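Fatty acid amide hydrolase (Candida albicans, PDB 6KVR) probably hydrolyses monocarboxylic acid amides, such as fatty acid amides, to the free carboxylate and ammonium, as an amidase-family enzyme. Local coordinates at residues Asn10-Asp15 / Asp399-Gln404; Pro204-His209 / Lys420-Tyr425; Ala213-Gly218 / Asn412-Lys417. All blocks are in the same frame, centred on the assembly; numbering follows the deposited sequence.

Six segments make three contacts on one side of the chain's centre. Along the sequence they run 10-15, 204-209, 213-218, 399-404, 412-417 and 420-425, so contact 3 nests inside the loop closed by contact 2, while contact 1 alternates with both. Centres of contacts 1 and 2, and of 2 and 3, are about 11 Å apart; those of 1 and 3 about 17 Å. Contacts 2 and 3 share the long loop between strands 199-201 and 221-222, and all three use the region of helices 402-409 and 417-423. That region thus joins the N-terminal segment to a loop carrying Leu-207, a predicted substrate-binding residue.

Contact 1 (Asn10-Asp15 / Asp399-Gln404); sequences NKDPLD and DGNHMQ
Asp-12 and Asn-401 meet because their first torsions bring both polar groups together across the contact: Asp-12 places CG opposite its own N (chi1 -175°), and Asn-401 places CG opposite its carbonyl carbon (chi1 -68°). Asn-401 ND2 then donates to Asp-12 OD1 over 2.9 Å at 159°, reaching the lone pair that faces away from OD2. Carboxylate and amide lie nearly coplanar, and the acceptor sits in the plane of the amide. The contact is small, 70 Å² in all, and rests on this one buried bond, with Asp-12 CA and Asn-401 CA 8.4 Å apart.

Both partners are held further. Asp-12 OD2 accepts from Leu-14 N at 2.9 Å, an Asx turn, while OD1 also bonds Tyr-17 OH; Asn-401 ND2 has a second acceptor in Leu-423 O. On the other segment a type I' turn from Asp-399 to His-402 presents Asn-401, which occupies the N-cap position of helix 402-409 without a side-chain capping bond. The contact therefore ties the loop before helix 20-40 to the start of helix 402-409, beside the end of helix 417-423.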
loop_
_atom_site.group_PDB
_atom_site.type_symbol
_atom_site.label_atom_id
_atom_site.label_comp_id
_atom_site.label_asym_id
_atom_site.label_seq_id
_atom_site.Cartn_x
_atom_site.Cartn_y
_atom_site.Cartn_z
ATOM N N ASN A 10 -7.601 -30.975 -10.608
ATOM C CA ASN A 10 -8.014 -31.769 -9.456
ATOM C C ASN A 10 -8.180 -30.922 -8.199
ATOM O O ASN A 10 -8.154 -31.457 -7.090
ATOM C CB ASN A 10 -7.007 -32.890 -9.202
ATOM C CG ASN A 10 -5.682 -32.363 -8.666
ATOM O OD1 ASN A 10 -5.178 -31.323 -9.121
ATOM N ND2 ASN A 10 -5.108 -33.075 -7.697
ATOM N N LYS A 11 -8.337 -29.609 -8.345
ATOM C CA LYS A 11 -8.479 -28.727 -7.197
ATOM C C LYS A 11 -9.853 -28.079 -7.114
ATOM O O LYS A 11 -10.263 -27.678 -6.021
ATOM C CB LYS A 11 -7.399 -27.626 -7.227
ATOM C CG LYS A 11 -5.954 -28.145 -7.255
ATOM C CD LYS A 11 -5.633 -28.972 -6.009
ATOM C CE LYS A 11 -4.136 -29.040 -5.734
ATOM N NZ LYS A 11 -3.360 -29.018 -7.014
ATOM N N ASP A 12 -10.562 -27.962 -8.233
ATOM C CA ASP A 12 -11.915 -27.410 -8.258
ATOM C C ASP A 12 -12.723 -28.356 -9.137
ATOM O O ASP A 12 -12.371 -28.552 -10.320
ATOM C CB ASP A 12 -11.914 -25.969 -8.789
ATOM C CG ASP A 12 -13.300 -25.291 -8.734
ATOM O OD1 ASP A 12 -13.346 -24.037 -8.554
ATOM O OD2 ASP A 12 -14.337 -25.991 -8.864
ATOM N N PRO A 13 -13.783 -28.978 -8.619
ATOM C CA PRO A 13 -14.535 -29.937 -9.442
ATOM C C PRO A 13 -15.294 -29.287 -10.587
ATOM O O PRO A 13 -15.629 -29.983 -11.556
ATOM C CB PRO A 13 -15.483 -30.607 -8.434
ATOM C CG PRO A 13 -15.614 -29.628 -7.298
ATOM C CD PRO A 13 -14.300 -28.887 -7.238
ATOM N N LEU A 14 -15.561 -27.980 -10.518
ATOM C CA LEU A 14 -16.161 -27.241 -11.633
ATOM C C LEU A 14 -17.581 -27.728 -11.950
ATOM O O LEU A 14 -17.998 -27.768 -13.109
ATOM C CB LEU A 14 -15.279 -27.321 -12.884
ATOM C CG LEU A 14 -13.811 -26.877 -12.819
ATOM C CD1 LEU A 14 -13.134 -27.254 -14.117
ATOM C CD2 LEU A 14 -13.681 -25.372 -12.567
ATOM N N ASP A 15 -18.342 -28.103 -10.922
ATOM C CA ASP A 15 -19.660 -28.687 -11.132
ATOM C C ASP A 15 -20.812 -27.755 -10.776
ATOM O O ASP A 15 -21.971 -28.154 -10.912
ATOM C CB ASP A 15 -19.792 -29.999 -10.345
ATOM C CG ASP A 15 -19.503 -29.834 -8.862
ATOM O OD1 ASP A 15 -19.245 -28.699 -8.404
ATOM O OD2 ASP A 15 -19.544 -30.855 -8.142
ATOM N N ASP A 399 -9.930 -17.417 -2.111
ATOM C CA ASP A 399 -11.328 -17.316 -1.694
ATOM C C ASP A 399 -12.149 -18.536 -2.138
ATOM O O ASP A 399 -13.379 -18.486 -2.145
ATOM C CB ASP A 399 -11.951 -16.004 -2.191
ATOM C CG ASP A 399 -12.417 -16.060 -3.652
ATOM O OD1 ASP A 399 -11.846 -16.837 -4.443
ATOM O OD2 ASP A 399 -13.340 -15.288 -4.014
ATOM N N GLY A 400 -11.484 -19.643 -2.457
ATOM C CA GLY A 400 -12.177 -20.827 -2.911
ATOM C C GLY A 400 -12.867 -20.656 -4.247
ATOM O O GLY A 400 -13.824 -21.377 -4.528
ATOM N N ASN A 401 -12.398 -19.707 -5.070
ATOM C CA ASN A 401 -13.042 -19.305 -6.326
ATOM C C ASN A 401 -14.453 -18.765 -6.107
ATOM O O ASN A 401 -15.270 -18.773 -7.023
ATOM C CB ASN A 401 -13.037 -20.447 -7.350
ATOM C CG ASN A 401 -11.631 -20.764 -7.840
ATOM O OD1 ASN A 401 -10.780 -19.869 -7.930
ATOM N ND2 ASN A 401 -11.366 -22.032 -8.123
ATOM N N HIS A 402 -14.720 -18.221 -4.914
ATOM C CA HIS A 402 -16.055 -17.717 -4.586
ATOM C C HIS A 402 -16.544 -16.669 -5.580
ATOM O O HIS A 402 -17.658 -16.776 -6.113
ATOM C CB HIS A 402 -16.076 -17.108 -3.189
ATOM C CG HIS A 402 -17.294 -16.281 -2.942
ATOM N ND1 HIS A 402 -18.537 -16.841 -2.742
ATOM C CD2 HIS A 402 -17.476 -14.940 -2.918
ATOM C CE1 HIS A 402 -19.428 -15.879 -2.576
ATOM N NE2 HIS A 402 -18.810 -14.717 -2.682
HETATM N N MSE A 403 -15.761 -15.611 -5.791
HETATM C CA MSE A 403 -16.203 -14.552 -6.706
HETATM C C MSE A 403 -16.244 -14.971 -8.183
HETATM O O MSE A 403 -17.195 -14.618 -8.900
HETATM C CB MSE A 403 -15.329 -13.304 -6.570
HETATM C CG MSE A 403 -15.992 -12.081 -7.189
HETATM SE SE MSE A 403 -17.639 -11.564 -6.261
HETATM C CE MSE A 403 -16.785 -10.623 -4.785
ATOM N N GLN A 404 -15.212 -15.680 -8.657
ATOM C CA GLN A 404 -15.254 -16.173 -10.035
ATOM C C GLN A 404 -16.481 -17.057 -10.251
ATOM O O GLN A 404 -17.187 -16.924 -11.262
ATOM C CB GLN A 404 -13.973 -16.944 -10.371
ATOM C CG GLN A 404 -12.701 -16.097 -10.474
ATOM C CD GLN A 404 -12.566 -15.350 -11.810
ATOM O OE1 GLN A 404 -13.545 -15.150 -12.535
ATOM N NE2 GLN A 404 -11.340 -14.929 -12.130
#

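Contact 2 (Pro204-His209 / Lys420-Tyr425); sequences PQTLMH and KWNLNY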
loop_
_atom_site.group_PDB
_atom_site.type_symbol
_atom_site.label_atom_id
_atom_site.label_comp_id
_atom_site.label_asym_id
_atom_site.label_seq_id
_atom_site.Cartn_x
_atom_site.Cartn_y
_atom_site.Cartn_z
ATOM N N PRO A 204 -10.079 -12.276 -22.079
ATOM C CA PRO A 204 -10.643 -13.609 -21.851
ATOM C C PRO A 204 -11.721 -13.611 -20.776
ATOM O O PRO A 204 -11.758 -12.754 -19.892
ATOM C CB PRO A 204 -9.429 -14.423 -21.398
ATOM C CG PRO A 204 -8.551 -13.365 -20.721
ATOM C CD PRO A 204 -8.683 -12.174 -21.635
ATOM N N GLN A 205 -12.606 -14.607 -20.867
ATOM C CA GLN A 205 -13.453 -14.978 -19.741
ATOM C C GLN A 205 -12.608 -15.252 -18.491
ATOM O O GLN A 205 -11.612 -15.988 -18.549
ATOM C CB GLN A 205 -14.268 -16.210 -20.143
ATOM C CG GLN A 205 -15.067 -16.884 -19.050
ATOM C CD GLN A 205 -15.466 -18.303 -19.470
ATOM O OE1 GLN A 205 -14.644 -19.224 -19.457
ATOM N NE2 GLN A 205 -16.719 -18.475 -19.856
ATOM N N THR A 206 -13.017 -14.655 -17.364
ATOM C CA THR A 206 -12.424 -14.635 -16.013
ATOM C C THR A 206 -11.271 -13.643 -15.898
ATOM O O THR A 206 -10.842 -13.360 -14.771
ATOM C CB THR A 206 -11.916 -16.003 -15.487
ATOM O OG1 THR A 206 -10.653 -16.346 -16.086
ATOM C CG2 THR A 206 -12.923 -17.132 -15.723
ATOM N N LEU A 207 -10.750 -13.103 -17.003
ATOM C CA LEU A 207 -9.603 -12.186 -16.997
ATOM C C LEU A 207 -8.342 -12.847 -16.461
ATOM O O LEU A 207 -7.435 -12.163 -16.018
ATOM C CB LEU A 207 -9.880 -10.917 -16.179
ATOM C CG LEU A 207 -11.169 -10.182 -16.512
ATOM C CD1 LEU A 207 -11.286 -8.882 -15.707
ATOM C CD2 LEU A 207 -11.239 -9.920 -18.005
HETATM N N MSE A 208 -8.283 -14.168 -16.445
HETATM C CA MSE A 208 -7.129 -14.886 -15.914
HETATM C C MSE A 208 -6.607 -15.900 -16.938
HETATM O O MSE A 208 -6.402 -17.074 -16.626
HETATM C CB MSE A 208 -7.506 -15.582 -14.594
HETATM C CG MSE A 208 -7.902 -14.624 -13.465
HETATM SE SE MSE A 208 -6.258 -13.612 -12.941
HETATM C CE MSE A 208 -5.452 -15.061 -11.817
ATOM N N HIS A 209 -6.418 -15.427 -18.168
ATOM C CA HIS A 209 -5.653 -16.129 -19.185
ATOM C C HIS A 209 -4.559 -15.207 -19.706
ATOM O O HIS A 209 -4.761 -13.998 -19.854
ATOM C CB HIS A 209 -6.473 -16.559 -20.449
ATOM C CG HIS A 209 -7.789 -17.220 -20.184
ATOM N ND1 HIS A 209 -8.531 -17.799 -21.200
ATOM C CD2 HIS A 209 -8.511 -17.389 -19.050
ATOM C CE1 HIS A 209 -9.643 -18.303 -20.700
ATOM N NE2 HIS A 209 -9.662 -18.061 -19.402
ATOM N N LYS A 420 -11.004 -23.295 -16.945
ATOM C CA LYS A 420 -10.793 -24.502 -16.154
ATOM C C LYS A 420 -9.363 -24.557 -15.617
ATOM O O LYS A 420 -9.130 -24.938 -14.466
ATOM C CB LYS A 420 -11.089 -25.734 -17.011
ATOM C CG LYS A 420 -12.520 -25.793 -17.567
ATOM C CD LYS A 420 -12.723 -27.041 -18.447
ATOM C CE LYS A 420 -14.190 -27.281 -18.774
ATOM N NZ LYS A 420 -14.384 -28.423 -19.730
ATOM N N TRP A 421 -8.398 -24.168 -16.446
ATOM C CA TRP A 421 -7.004 -24.176 -16.030
ATOM C C TRP A 421 -6.772 -23.252 -14.827
ATOM O O TRP A 421 -6.202 -23.672 -13.814
ATOM C CB TRP A 421 -6.122 -23.779 -17.225
ATOM C CG TRP A 421 -4.681 -23.680 -16.899
ATOM C CD1 TRP A 421 -3.960 -22.531 -16.716
ATOM C CD2 TRP A 421 -3.770 -24.766 -16.668
ATOM N NE1 TRP A 421 -2.652 -22.836 -16.409
ATOM C CE2 TRP A 421 -2.511 -24.199 -16.362
ATOM C CE3 TRP A 421 -3.893 -26.158 -16.698
ATOM C CZ2 TRP A 421 -1.380 -24.980 -16.102
ATOM C CZ3 TRP A 421 -2.770 -26.935 -16.431
ATOM C CH2 TRP A 421 -1.532 -26.344 -16.137
ATOM N N ASN A 422 -7.190 -21.981 -14.920
ATOM C CA ASN A 422 -6.850 -21.055 -13.836
ATOM C C ASN A 422 -7.724 -21.257 -12.604
ATOM O O ASN A 422 -7.298 -20.915 -11.495
ATOM C CB ASN A 422 -6.922 -19.589 -14.311
ATOM C CG ASN A 422 -8.335 -19.040 -14.335
ATOM O OD1 ASN A 422 -8.934 -18.730 -13.290
ATOM N ND2 ASN A 422 -8.878 -18.903 -15.529
ATOM N N LEU A 423 -8.925 -21.823 -12.767
ATOM C CA LEU A 423 -9.726 -22.178 -11.600
ATOM C C LEU A 423 -9.082 -23.291 -10.786
ATOM O O LEU A 423 -9.426 -23.455 -9.612
ATOM C CB LEU A 423 -11.141 -22.574 -12.030
ATOM C CG LEU A 423 -11.940 -21.370 -12.552
ATOM C CD1 LEU A 423 -13.304 -21.782 -13.116
ATOM C CD2 LEU A 423 -12.084 -20.305 -11.454
ATOM N N ASN A 424 -8.128 -24.031 -11.357
ATOM C CA ASN A 424 -7.428 -25.080 -10.618
ATOM C C ASN A 424 -6.015 -24.673 -10.181
ATOM O O ASN A 424 -5.239 -25.537 -9.748
ATOM C CB ASN A 424 -7.379 -26.358 -11.462
ATOM C CG ASN A 424 -8.689 -27.135 -11.397
ATOM O OD1 ASN A 424 -8.845 -28.035 -10.557
ATOM N ND2 ASN A 424 -9.648 -26.766 -12.254
ATOM N N TYR A 425 -5.702 -23.370 -10.211
ATOM C CA TYR A 425 -4.325 -22.888 -10.041
ATOM C C TYR A 425 -3.702 -23.243 -8.693
ATOM O O TYR A 425 -2.559 -23.724 -8.636
ATOM C CB TYR A 425 -4.276 -21.380 -10.224
ATOM C CG TYR A 425 -3.640 -21.043 -11.523
ATOM C CD1 TYR A 425 -2.837 -21.976 -12.164
ATOM C CD2 TYR A 425 -3.845 -19.809 -12.125
ATOM C CE1 TYR A 425 -2.238 -21.693 -13.370
ATOM C CE2 TYR A 425 -3.261 -19.519 -13.343
ATOM C CZ TYR A 425 -2.462 -20.470 -13.964
ATOM O OH TYR A 425 -1.861 -20.184 -15.173
#
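Asn-422 packs closely into the bend formed by Thr-206 and Met-208. Its amide carbon CG lies 3.6 Å from CB of Met-208, and its ND2 approaches Thr-206 OG1 at 3.2 Å, a weak hydrogen bond whose 133° angle is far from straight. Met-208 O is also near ND2 but badly angled for a bond; a residue flanking the segments bonds ND2 as well. A chi1 of 80° sets Asn-422 CG between its own N and carbonyl carbon, and from there the amide reaches the loop. The threonine hydroxyl is well occupied: it donates to Gln-205 O at 2.7 Å and accepts from Met-208 N at 3.2 Å, an ST turn. CD2 of His-209 comes to 3.9 Å from Asn-422 ND2; the imidazole NE2 is bonded to Thr-419 OG1.

Packing is looser at two partly exposed residues: the selenomethionine side chain of Met-208 meets Asn-422 through CB alone, bending at chi2 and chi3 beyond it, and the Tyr-425 ring makes no close contact with the loop. Met-208 also touches Ile-254, a predicted substrate-binding residue. The contact sets the loop after strand 199-201 against helix 417-423, with helix 402-409 on Thr-206 and helix 385-397 on Met-208.

Contact 3 (Ala213-Gly218 / Asn412-Lys417); sequences ANNFTG and NEPLTK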
loop_
_atom_site.group_PDB
_atom_site.type_symbol
_atom_site.label_atom_id
_atom_site.label_comp_id
_atom_site.label_asym_id
_atom_site.label_seq_id
_atom_site.Cartn_x
_atom_site.Cartn_y
_atom_site.Cartn_z
ATOM N N ALA A 213 -9.688 -16.275 -25.090
ATOM C CA ALA A 213 -10.962 -16.953 -25.356
ATOM C C ALA A 213 -12.067 -16.423 -24.455
ATOM O O ALA A 213 -11.918 -16.365 -23.234
ATOM C CB ALA A 213 -10.829 -18.469 -25.176
ATOM N N ASN A 214 -13.174 -16.017 -25.072
ATOM C CA ASN A 214 -14.361 -15.585 -24.346
ATOM C C ASN A 214 -15.600 -15.948 -25.164
ATOM O O ASN A 214 -15.516 -16.240 -26.363
ATOM C CB ASN A 214 -14.317 -14.081 -24.067
ATOM C CG ASN A 214 -14.456 -13.257 -25.337
ATOM O OD1 ASN A 214 -15.569 -13.018 -25.814
ATOM N ND2 ASN A 214 -13.326 -12.818 -25.890
ATOM N N ASN A 215 -16.758 -15.907 -24.506
ATOM C CA ASN A 215 -18.015 -16.302 -25.125
ATOM C C ASN A 215 -18.691 -15.185 -25.908
ATOM O O ASN A 215 -19.782 -15.404 -26.433
ATOM C CB ASN A 215 -18.987 -16.831 -24.065
ATOM C CG ASN A 215 -18.698 -18.273 -23.702
ATOM O OD1 ASN A 215 -18.487 -19.109 -24.583
ATOM N ND2 ASN A 215 -18.663 -18.569 -22.410
ATOM N N PHE A 216 -18.098 -13.993 -25.987
ATOM C CA PHE A 216 -18.708 -12.925 -26.779
ATOM C C PHE A 216 -18.177 -12.940 -28.213
ATOM O O PHE A 216 -18.948 -13.069 -29.163
ATOM C CB PHE A 216 -18.438 -11.547 -26.160
ATOM C CG PHE A 216 -19.069 -11.311 -24.815
ATOM C CD1 PHE A 216 -18.476 -11.791 -23.655
ATOM C CD2 PHE A 216 -20.202 -10.517 -24.697
ATOM C CE1 PHE A 216 -19.037 -11.526 -22.401
ATOM C CE2 PHE A 216 -20.758 -10.249 -23.448
ATOM C CZ PHE A 216 -20.172 -10.752 -22.305
ATOM N N THR A 217 -16.859 -12.828 -28.373
ATOM C CA THR A 217 -16.218 -12.668 -29.673
ATOM C C THR A 217 -15.221 -13.766 -30.024
ATOM O O THR A 217 -14.607 -13.685 -31.093
ATOM C CB THR A 217 -15.474 -11.326 -29.730
ATOM O OG1 THR A 217 -14.493 -11.283 -28.672
ATOM C CG2 THR A 217 -16.454 -10.164 -29.569
ATOM N N GLY A 218 -14.996 -14.749 -29.145
ATOM C CA GLY A 218 -14.083 -15.845 -29.477
ATOM C C GLY A 218 -12.632 -15.497 -29.186
ATOM O O GLY A 218 -12.305 -15.023 -28.094
ATOM N N ASN A 412 -24.425 -19.110 -16.139
ATOM C CA ASN A 412 -24.218 -20.512 -16.493
ATOM C C ASN A 412 -23.515 -20.680 -17.844
ATOM O O ASN A 412 -23.646 -21.723 -18.489
ATOM C CB ASN A 412 -25.549 -21.262 -16.463
ATOM C CG ASN A 412 -26.009 -21.529 -15.052
ATOM O OD1 ASN A 412 -27.020 -20.997 -14.599
ATOM N ND2 ASN A 412 -25.235 -22.318 -14.328
ATOM N N GLU A 413 -22.748 -19.668 -18.263
ATOM C CA GLU A 413 -22.040 -19.702 -19.539
ATOM C C GLU A 413 -21.011 -20.830 -19.558
ATOM O O GLU A 413 -20.462 -21.193 -18.513
ATOM C CB GLU A 413 -21.338 -18.361 -19.807
ATOM C CG GLU A 413 -20.290 -17.937 -18.744
ATOM C CD GLU A 413 -19.423 -16.737 -19.190
ATOM O OE1 GLU A 413 -18.702 -16.850 -20.216
ATOM O OE2 GLU A 413 -19.462 -15.671 -18.519
ATOM N N PRO A 414 -20.723 -21.401 -20.737
ATOM C CA PRO A 414 -19.794 -22.539 -20.789
ATOM C C PRO A 414 -18.371 -22.116 -20.438
ATOM O O PRO A 414 -17.894 -21.054 -20.846
ATOM C CB PRO A 414 -19.896 -23.029 -22.245
ATOM C CG PRO A 414 -20.468 -21.886 -23.014
ATOM C CD PRO A 414 -21.330 -21.116 -22.056
ATOM N N LEU A 415 -17.697 -22.970 -19.676
ATOM C CA LEU A 415 -16.331 -22.693 -19.251
ATOM C C LEU A 415 -15.344 -22.888 -20.400
ATOM O O LEU A 415 -15.363 -23.909 -21.092
ATOM C CB LEU A 415 -15.965 -23.600 -18.084
ATOM C CG LEU A 415 -16.744 -23.288 -16.799
ATOM C CD1 LEU A 415 -16.286 -24.190 -15.676
ATOM C CD2 LEU A 415 -16.576 -21.832 -16.403
ATOM N N THR A 416 -14.490 -21.893 -20.603
ATOM C CA THR A 416 -13.384 -21.979 -21.550
ATOM C C THR A 416 -12.284 -22.912 -21.019
ATOM O O THR A 416 -12.178 -23.174 -19.814
ATOM C CB THR A 416 -12.881 -20.554 -21.801
ATOM O OG1 THR A 416 -13.745 -19.908 -22.760
ATOM C CG2 THR A 416 -11.431 -20.490 -22.204
ATOM N N LYS A 417 -11.470 -23.437 -21.937
ATOM C CA LYS A 417 -10.397 -24.355 -21.556
ATOM C C LYS A 417 -9.423 -23.712 -20.565
ATOM O O LYS A 417 -9.088 -24.300 -19.528
ATOM C CB LYS A 417 -9.644 -24.832 -22.804
ATOM C CG LYS A 417 -8.436 -25.704 -22.477
ATOM C CD LYS A 417 -7.599 -26.024 -23.701
ATOM C CE LYS A 417 -6.196 -26.433 -23.274
ATOM N NZ LYS A 417 -5.279 -26.488 -24.432
HETATM O O HOH W 1 -16.987 -15.092 -21.892
#
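Asn-215 grips the opposing segment with a single nitrogen. Its ND2 donates to Glu-413 OE1 at 2.8 Å and 161°, on the lone pair facing away from OE2, and to Pro-414 O at 3.0 Å and 158°, on a lone pair in the carbonyl plane. Both acceptors lie close to the plane of the amide, which fixes its rotation, whereas the carboxylate is turned 47° from it. A water bridges the same pair by another path, accepting from Asn-215 N at 2.7 Å and donating to Glu-413 OE1 at 3.0 Å. The strongest partner of Glu-413 OE1 lies outside the segments, Gln-205 NE2, which also donates to Pro-414 O; OE2 is bonded to Val-173 N, so this buried carboxylate is well supplied with hydrogen bonds.

Within the 213-218 loop, Asn-214 OD1 accepts from Phe-216 N at 2.7 Å and from Thr-217 N at 2.9 Å, an Asx turn and Asx motif that curl the chain around Asn-215. The Pro-414 ring crosses the Asn-215 amide at a slant, its CG and CD nearest to OD1 and ND2. Farther out lies an apolar pair, Ala-213 CB on Thr-416 CG2 at 3.6 Å. The touching parts run nearly antiparallel and bury 237 Å² together. They join the loop between strands 199-201 and 221-222 to the link between helices 402-409 and 417-423, where Tyr-23 of helix 20-40 packs on Asn-215, Glu-413 and Pro-414.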